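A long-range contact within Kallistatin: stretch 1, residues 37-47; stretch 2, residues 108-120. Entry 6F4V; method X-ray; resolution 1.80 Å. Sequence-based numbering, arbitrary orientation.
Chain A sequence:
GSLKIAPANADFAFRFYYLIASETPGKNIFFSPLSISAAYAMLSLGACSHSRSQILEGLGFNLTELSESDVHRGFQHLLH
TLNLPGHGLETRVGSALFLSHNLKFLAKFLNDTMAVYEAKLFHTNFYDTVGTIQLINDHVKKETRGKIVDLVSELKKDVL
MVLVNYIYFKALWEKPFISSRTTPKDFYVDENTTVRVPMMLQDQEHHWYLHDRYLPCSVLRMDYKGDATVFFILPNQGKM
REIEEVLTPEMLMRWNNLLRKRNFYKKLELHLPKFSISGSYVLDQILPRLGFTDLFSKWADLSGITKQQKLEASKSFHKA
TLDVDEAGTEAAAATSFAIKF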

ATOM      1  N   SER A  37      -0.675   3.010  -6.894  1.00 20.08           N
ATOM      2  CA  SER A  37      -1.709   3.555  -7.802  1.00 20.71           C
ATOM      3  C   SER A  37      -1.537   5.061  -8.034  1.00 21.57           C
ATOM      4  O   SER A  37      -1.541   5.545  -9.186  1.00 21.63           O
ATOM      5  CB  SER A  37      -3.107   3.246  -7.263  1.00 20.42           C
ATOM      6  OG  SER A  37      -3.345   1.862  -7.312  1.00 19.67           O
ATOM      7  N   ALA A  38      -1.407   5.821  -6.949  1.00 20.99           N
ATOM      8  CA  ALA A  38      -1.229   7.263  -7.052  1.00 21.67           C
ATOM      9  C   ALA A  38       0.066   7.682  -7.750  1.00 22.01           C
ATOM     10  O   ALA A  38       0.057   8.658  -8.502  1.00 23.11           O
ATOM     11  CB  ALA A  38      -1.312   7.930  -5.680  1.00 21.27           C
ATOM     12  N   ALA A  39       1.153   6.960  -7.507  1.00 22.00           N
ATOM     13  CA  ALA A  39       2.427   7.221  -8.219  1.00 22.58           C
ATOM     14  C   ALA A  39       2.276   7.049  -9.731  1.00 22.25           C
ATOM     15  O   ALA A  39       2.680   7.905 -10.535  1.00 22.10           O
ATOM     16  CB  ALA A  39       3.539   6.332  -7.681  1.00 22.11           C
ATOM     17  N   TYR A  40       1.699   5.931 -10.108  1.00 22.19           N
ATOM     18  CA  TYR A  40       1.553   5.605 -11.528  1.00 22.74           C
ATOM     19  C   TYR A  40       0.489   6.442 -12.230  1.00 22.84           C
ATOM     20  O   TYR A  40       0.674   6.840 -13.380  1.00 22.65           O
ATOM     21  CB  TYR A  40       1.377   4.101 -11.702  1.00 22.27           C
ATOM     22  CG  TYR A  40       2.701   3.369 -11.605  1.00 22.58           C
ATOM     23  CD1 TYR A  40       3.410   3.275 -10.403  1.00 22.52           C
ATOM     24  CD2 TYR A  40       3.284   2.808 -12.728  1.00 24.13           C
ATOM     25  CE1 TYR A  40       4.632   2.625 -10.326  1.00 23.45           C
ATOM     26  CE2 TYR A  40       4.486   2.135 -12.651  1.00 24.57           C
ATOM     27  CZ  TYR A  40       5.168   2.056 -11.471  1.00 24.24           C
ATOM     28  OH  TYR A  40       6.375   1.411 -11.468  1.00 25.01           O
ATOM     29  N   ALA A  41      -0.590   6.784 -11.525  1.00 22.76           N
ATOM     30  CA  ALA A  41      -1.561   7.718 -12.091  1.00 23.34           C
ATOM     31  C   ALA A  41      -0.927   9.107 -12.309  1.00 24.39           C
ATOM     32  O   ALA A  41      -1.088   9.727 -13.391  1.00 24.33           O
ATOM     33  CB  ALA A  41      -2.785   7.803 -11.214  1.00 22.99           C
ATOM     34  N   MET A  42      -0.131   9.551 -11.352  1.00 24.63           N
ATOM     35  CA  MET A  42       0.600  10.807 -11.542  1.00 26.12           C
ATOM     36  C   MET A  42       1.570  10.765 -12.744  1.00 26.57           C
ATOM     37  O   MET A  42       1.589  11.700 -13.560  1.00 26.57           O
ATOM     38  CB  MET A  42       1.346  11.178 -10.270  1.00 26.98           C
ATOM     39  CG  MET A  42       2.025  12.545 -10.359  1.00 28.54           C
ATOM     40  SD  MET A  42       2.696  13.016  -8.752  1.00 31.41           S
ATOM     41  CE  MET A  42       4.098  12.051  -8.614  1.00 32.74           C
ATOM     42  N   LEU A  43       2.360   9.693 -12.834  1.00 25.58           N
ATOM     43  CA  LEU A  43       3.260   9.461 -13.962  1.00 26.48           C
ATOM     44  C   LEU A  43       2.542   9.555 -15.301  1.00 26.79           C
ATOM     45  O   LEU A  43       3.107  10.124 -16.263  1.00 28.10           O
ATOM     46  CB  LEU A  43       3.924   8.083 -13.840  1.00 26.34           C
ATOM     47  CG  LEU A  43       4.845   7.663 -14.986  1.00 27.04           C
ATOM     48  CD1 LEU A  43       6.081   8.528 -15.047  1.00 27.23           C
ATOM     49  CD2 LEU A  43       5.224   6.215 -14.807  1.00 27.78           C
ATOM     50  N   SER A  44       1.318   9.007 -15.363  1.00 26.02           N
ATOM     51  CA  SER A  44       0.553   8.976 -16.587  1.00 26.19           C
ATOM     52  C   SER A  44       0.238  10.351 -17.111  1.00 27.20           C
ATOM     53  O   SER A  44      -0.034  10.471 -18.291  1.00 27.14           O
ATOM     54  CB  SER A  44      -0.748   8.166 -16.475  1.00 25.78           C
ATOM     55  OG  SER A  44      -1.789   8.883 -15.828  1.00 24.74           O
ATOM     56  N   LEU A  45       0.209  11.372 -16.265  1.00 26.94           N
ATOM     57  CA  LEU A  45       0.049  12.767 -16.766  1.00 29.04           C
ATOM     58  C   LEU A  45       1.123  13.164 -17.768  1.00 29.91           C
ATOM     59  O   LEU A  45       0.865  14.025 -18.601  1.00 30.62           O
ATOM     60  CB  LEU A  45       0.101  13.782 -15.619  1.00 29.24           C
ATOM     61  CG  LEU A  45      -1.062  13.737 -14.637  1.00 29.16           C
ATOM     62  CD1 LEU A  45      -0.670  14.467 -13.371  1.00 28.48           C
ATOM     63  CD2 LEU A  45      -2.320  14.316 -15.258  1.00 30.44           C
ATOM     64  N   GLY A  46       2.306  12.558 -17.642  1.00 30.16           N
ATOM     65  CA  GLY A  46       3.416  12.722 -18.570  1.00 31.40           C
ATOM     66  C   GLY A  46       3.492  11.766 -19.761  1.00 31.92           C
ATOM     67  O   GLY A  46       4.383  11.908 -20.605  1.00 32.36           O
ATOM     68  N   ALA A  47       2.598  10.785 -19.814  1.00 30.93           N
ATOM     69  CA  ALA A  47       2.537   9.830 -20.895  1.00 33.14           C
ATOM     70  C   ALA A  47       1.532  10.336 -21.913  1.00 34.87           C
ATOM     71  O   ALA A  47       0.623  11.106 -21.580  1.00 33.68           O
ATOM     72  CB  ALA A  47       2.117   8.457 -20.378  1.00 32.71           C
ATOM     73  N   LYS A 108       2.955  22.121 -18.627  1.00 35.49           N
ATOM     74  CA  LYS A 108       1.665  21.455 -18.446  1.00 37.88           C
ATOM     75  C   LYS A 108       1.769  20.260 -17.504  1.00 36.38           C
ATOM     76  O   LYS A 108       0.962  20.099 -16.600  1.00 34.78           O
ATOM     77  CB  LYS A 108       1.111  20.993 -19.786  1.00 40.89           C
ATOM     78  CG  LYS A 108      -0.297  20.432 -19.722  1.00 44.01           C
ATOM     79  CD  LYS A 108      -0.693  19.809 -21.057  1.00 47.09           C
ATOM     80  CE  LYS A 108      -2.214  19.700 -21.169  1.00 49.40           C
ATOM     81  NZ  LYS A 108      -2.832  19.062 -19.970  1.00 50.46           N
ATOM     82  N   PHE A 109       2.778  19.426 -17.737  1.00 34.93           N
ATOM     83  CA  PHE A 109       3.031  18.287 -16.867  1.00 33.83           C
ATOM     84  C   PHE A 109       3.301  18.736 -15.443  1.00 33.79           C
ATOM     85  O   PHE A 109       2.694  18.228 -14.489  1.00 32.12           O
ATOM     86  CB  PHE A 109       4.213  17.480 -17.420  1.00 33.29           C
ATOM     87  CG  PHE A 109       4.682  16.393 -16.514  1.00 33.05           C
ATOM     88  CD1 PHE A 109       3.876  15.275 -16.259  1.00 32.63           C
ATOM     89  CD2 PHE A 109       5.937  16.471 -15.885  1.00 32.98           C
ATOM     90  CE1 PHE A 109       4.309  14.261 -15.416  1.00 31.82           C
ATOM     91  CE2 PHE A 109       6.360  15.456 -15.036  1.00 32.96           C
ATOM     92  CZ  PHE A 109       5.551  14.353 -14.805  1.00 31.87           C
ATOM     93  N   LEU A 110       4.193  19.713 -15.286  1.00 33.91           N
ATOM     94  CA  LEU A 110       4.531  20.171 -13.949  1.00 35.23           C
ATOM     95  C   LEU A 110       3.286  20.759 -13.253  1.00 35.78           C
ATOM     96  O   LEU A 110       3.007  20.424 -12.114  1.00 35.07           O
ATOM     97  CB  LEU A 110       5.674  21.180 -13.976  1.00 35.97           C
ATOM     98  CG  LEU A 110       7.020  20.696 -14.530  1.00 36.31           C
ATOM     99  CD1 LEU A 110       8.036  21.836 -14.431  1.00 37.67           C
ATOM    100  CD2 LEU A 110       7.509  19.471 -13.769  1.00 36.13           C
ATOM    101  N   ASN A 111       2.541  21.587 -13.978  1.00 37.14           N
ATOM    102  CA  ASN A 111       1.316  22.209 -13.461  1.00 39.66           C
ATOM    103  C   ASN A 111       0.265  21.151 -13.020  1.00 37.25           C
ATOM    104  O   ASN A 111      -0.295  21.253 -11.930  1.00 35.18           O
ATOM    105  CB  ASN A 111       0.719  23.143 -14.521  1.00 42.86           C
ATOM    106  CG  ASN A 111      -0.471  23.938 -14.001  1.00 47.22           C
ATOM    107  OD1 ASN A 111      -0.449  24.408 -12.863  1.00 53.18           O
ATOM    108  ND2 ASN A 111      -1.507  24.109 -14.838  1.00 48.48           N
ATOM    109  N   ASP A 112       0.018  20.165 -13.881  1.00 35.87           N
ATOM    110  CA  ASP A 112      -0.935  19.069 -13.596  1.00 36.11           C
ATOM    111  C   ASP A 112      -0.522  18.271 -12.347  1.00 35.23           C
ATOM    112  O   ASP A 112      -1.368  17.984 -11.490  1.00 33.99           O
ATOM    113  CB  ASP A 112      -1.070  18.097 -14.788  1.00 36.91           C
ATOM    114  CG  ASP A 112      -1.803  18.692 -16.011  1.00 39.22           C
ATOM    115  OD1 ASP A 112      -2.380  19.781 -15.944  1.00 39.33           O
ATOM    116  OD2 ASP A 112      -1.786  18.020 -17.068  1.00 40.64           O
ATOM    117  N   THR A 113       0.766  17.927 -12.215  1.00 33.50           N
ATOM    118  CA  THR A 113       1.199  17.165 -11.034  1.00 33.72           C
ATOM    119  C   THR A 113       1.040  17.958  -9.732  1.00 34.05           C
ATOM    120  O   THR A 113       0.691  17.400  -8.680  1.00 33.01           O
ATOM    121  CB  THR A 113       2.650  16.645 -11.110  1.00 33.71           C
ATOM    122  OG1 THR A 113       3.573  17.745 -11.177  1.00 34.67           O
ATOM    123  CG2 THR A 113       2.827  15.715 -12.303  1.00 33.19           C
ATOM    124  N   MET A 114       1.304  19.257  -9.800  1.00 35.71           N
ATOM    125  CA  MET A 114       1.099  20.117  -8.640  1.00 38.21           C
ATOM    126  C   MET A 114      -0.397  20.292  -8.333  1.00 37.69           C
ATOM    127  O   MET A 114      -0.798  20.182  -7.196  1.00 36.95           O
ATOM    128  CB  MET A 114       1.771  21.474  -8.864  1.00 41.47           C
ATOM    129  CG  MET A 114       3.276  21.408  -8.698  1.00 44.88           C
ATOM    130  SD  MET A 114       4.106  22.995  -8.994  1.00 52.17           S
ATOM    131  CE  MET A 114       4.250  22.952 -10.758  1.00 50.98           C
ATOM    132  N   ALA A 115      -1.208  20.557  -9.351  1.00 38.53           N
ATOM    133  CA  ALA A 115      -2.653  20.770  -9.157  1.00 39.70           C
ATOM    134  C   ALA A 115      -3.354  19.511  -8.601  1.00 39.70           C
ATOM    135  O   ALA A 115      -4.122  19.596  -7.646  1.00 38.23           O
ATOM    136  CB  ALA A 115      -3.292  21.217 -10.466  1.00 40.50           C
ATOM    137  N   VAL A 116      -3.052  18.336  -9.162  1.00 37.03           N
ATOM    138  CA  VAL A 116      -3.790  17.118  -8.796  1.00 36.31           C
ATOM    139  C   VAL A 116      -3.154  16.364  -7.640  1.00 35.46           C
ATOM    140  O   VAL A 116      -3.859  15.895  -6.742  1.00 35.85           O
ATOM    141  CB  VAL A 116      -3.959  16.189 -10.027  1.00 36.71           C
ATOM    142  CG1 VAL A 116      -4.635  14.877  -9.670  1.00 36.59           C
ATOM    143  CG2 VAL A 116      -4.788  16.891 -11.074  1.00 38.72           C
ATOM    144  N   TYR A 117      -1.833  16.191  -7.676  1.00 32.54           N
ATOM    145  CA  TYR A 117      -1.167  15.336  -6.715  1.00 33.07           C
ATOM    146  C   TYR A 117      -0.417  16.142  -5.654  1.00 34.75           C
ATOM    147  O   TYR A 117       0.254  15.563  -4.821  1.00 35.90           O
ATOM    148  CB  TYR A 117      -0.257  14.308  -7.444  1.00 31.14           C
ATOM    149  CG  TYR A 117      -1.096  13.380  -8.310  1.00 29.79           C
ATOM    150  CD1 TYR A 117      -1.386  13.689  -9.631  1.00 28.66           C
ATOM    151  CD2 TYR A 117      -1.659  12.231  -7.773  1.00 28.71           C
ATOM    152  CE1 TYR A 117      -2.191  12.868 -10.414  1.00 28.20           C
ATOM    153  CE2 TYR A 117      -2.463  11.402  -8.537  1.00 27.87           C
ATOM    154  CZ  TYR A 117      -2.745  11.723  -9.843  1.00 27.47           C
ATOM    155  OH  TYR A 117      -3.583  10.918 -10.563  1.00 26.73           O
ATOM    156  N   GLU A 118      -0.533  17.465  -5.701  1.00 37.16           N
ATOM    157  CA  GLU A 118       0.254  18.359  -4.832  1.00 39.62           C
ATOM    158  C   GLU A 118       1.734  18.044  -4.810  1.00 36.71           C
ATOM    159  O   GLU A 118       2.373  18.101  -3.769  1.00 35.72           O
ATOM    160  CB  GLU A 118      -0.333  18.355  -3.422  1.00 43.67           C
ATOM    161  CG  GLU A 118      -1.802  18.759  -3.438  1.00 46.83           C
ATOM    162  CD  GLU A 118      -2.228  19.560  -2.228  0.78 49.59           C
ATOM    163  OE1 GLU A 118      -3.194  19.137  -1.554  0.72 53.03           O
ATOM    164  OE2 GLU A 118      -1.608  20.614  -1.965  0.69 51.38           O
ATOM    165  N   ALA A 119       2.272  17.699  -5.973  1.00 34.34           N
ATOM    166  CA  ALA A 119       3.677  17.334  -6.105  1.00 35.08           C
ATOM    167  C   ALA A 119       4.575  18.534  -5.699  1.00 35.99           C
ATOM    168  O   ALA A 119       4.323  19.647  -6.120  1.00 36.11           O
ATOM    169  CB  ALA A 119       3.972  16.902  -7.538  1.00 34.27           C
ATOM    170  N   LYS A 120       5.545  18.296  -4.833  1.00 36.40           N
ATOM    171  CA  LYS A 120       6.605  19.257  -4.561  1.00 37.87           C
ATOM    172  C   LYS A 120       7.684  19.076  -5.617  1.00 37.05           C
ATOM    173  O   LYS A 120       8.063  17.953  -5.908  1.00 35.70           O
ATOM    174  CB  LYS A 120       7.218  18.998  -3.190  1.00 39.42           C
ATOM    175  CG  LYS A 120       6.333  19.337  -2.001  1.00 42.78           C
ATOM    176  CD  LYS A 120       7.109  19.058  -0.710  1.00 45.64           C
ATOM    177  CE  LYS A 120       6.594  19.835   0.500  0.76 47.46           C
ATOM    178  NZ  LYS A 120       5.483  19.115   1.177  0.79 48.05           N
TER
HETATM  179  O   HOH W   1       0.596  16.773 -18.425  1.00 41.64           O

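The two helices, 37-44 and 108-117, run roughly antiparallel, with 148° between their N-to-C directions and axes 10.2 Å apart at closest approach. No direct hydrogen bond joins the stretches, so the contact rests on packing, partly of side chains against backbone, and one water bridge.

At the start of stretch 2, Lys108 does not touch stretch 1; Lys108 NZ lies 3.3 Å from Asp112 OD2, a salt bridge one helical turn along whose hydrogen bond is weak. Phe109 sets its CB sideways, yet its t rotamer (chi1 172°) brings the ring to the backbone of Leu45 and Gly46. Phe109 CD1 is 3.4 Å from Gly46 N and 3.8 Å from Leu45 C, the latter at the ring edge. The fit depends on glycine: an ideally placed CB on Gly46 would lie 2.9 Å from Phe109 CE1, a clash. Here the backbones are close, with Gly46 CA 5.8 Å from Phe109 CA.

Asp112 points toward stretch 1 and serves it in two ways. Asp112 CB packs 3.9 Å from Leu45 CD1, while a water donates to both Asp112 OD2 (3.0 Å) and Leu45 O (2.8 Å), linking the stretches through a polar route. Thr113 directs OG1 to its own helix, donating to Leu110 O at 2.9 Å; Thr113 CG2, its methyl, meets Met42 CG at 3.8 Å and Leu45 CD1 at 3.9 Å.

Tyr117 has the largest area covered by the other stretch, 103 Å². Met42 CB sits 3.7 Å from the Tyr117 ring centroid and 10° off the normal, a CH-pi contact over the face, whereas Leu45 CD1 approaches Tyr117 CE1 at the edge, 3.7 Å away. Met42 SD reaches Tyr117 CB at 3.5 Å. Beyond Glu118, whose positive phi departs from the helix, Ala119 CB adds a looser contact, 4.3 Å from Met42 SD.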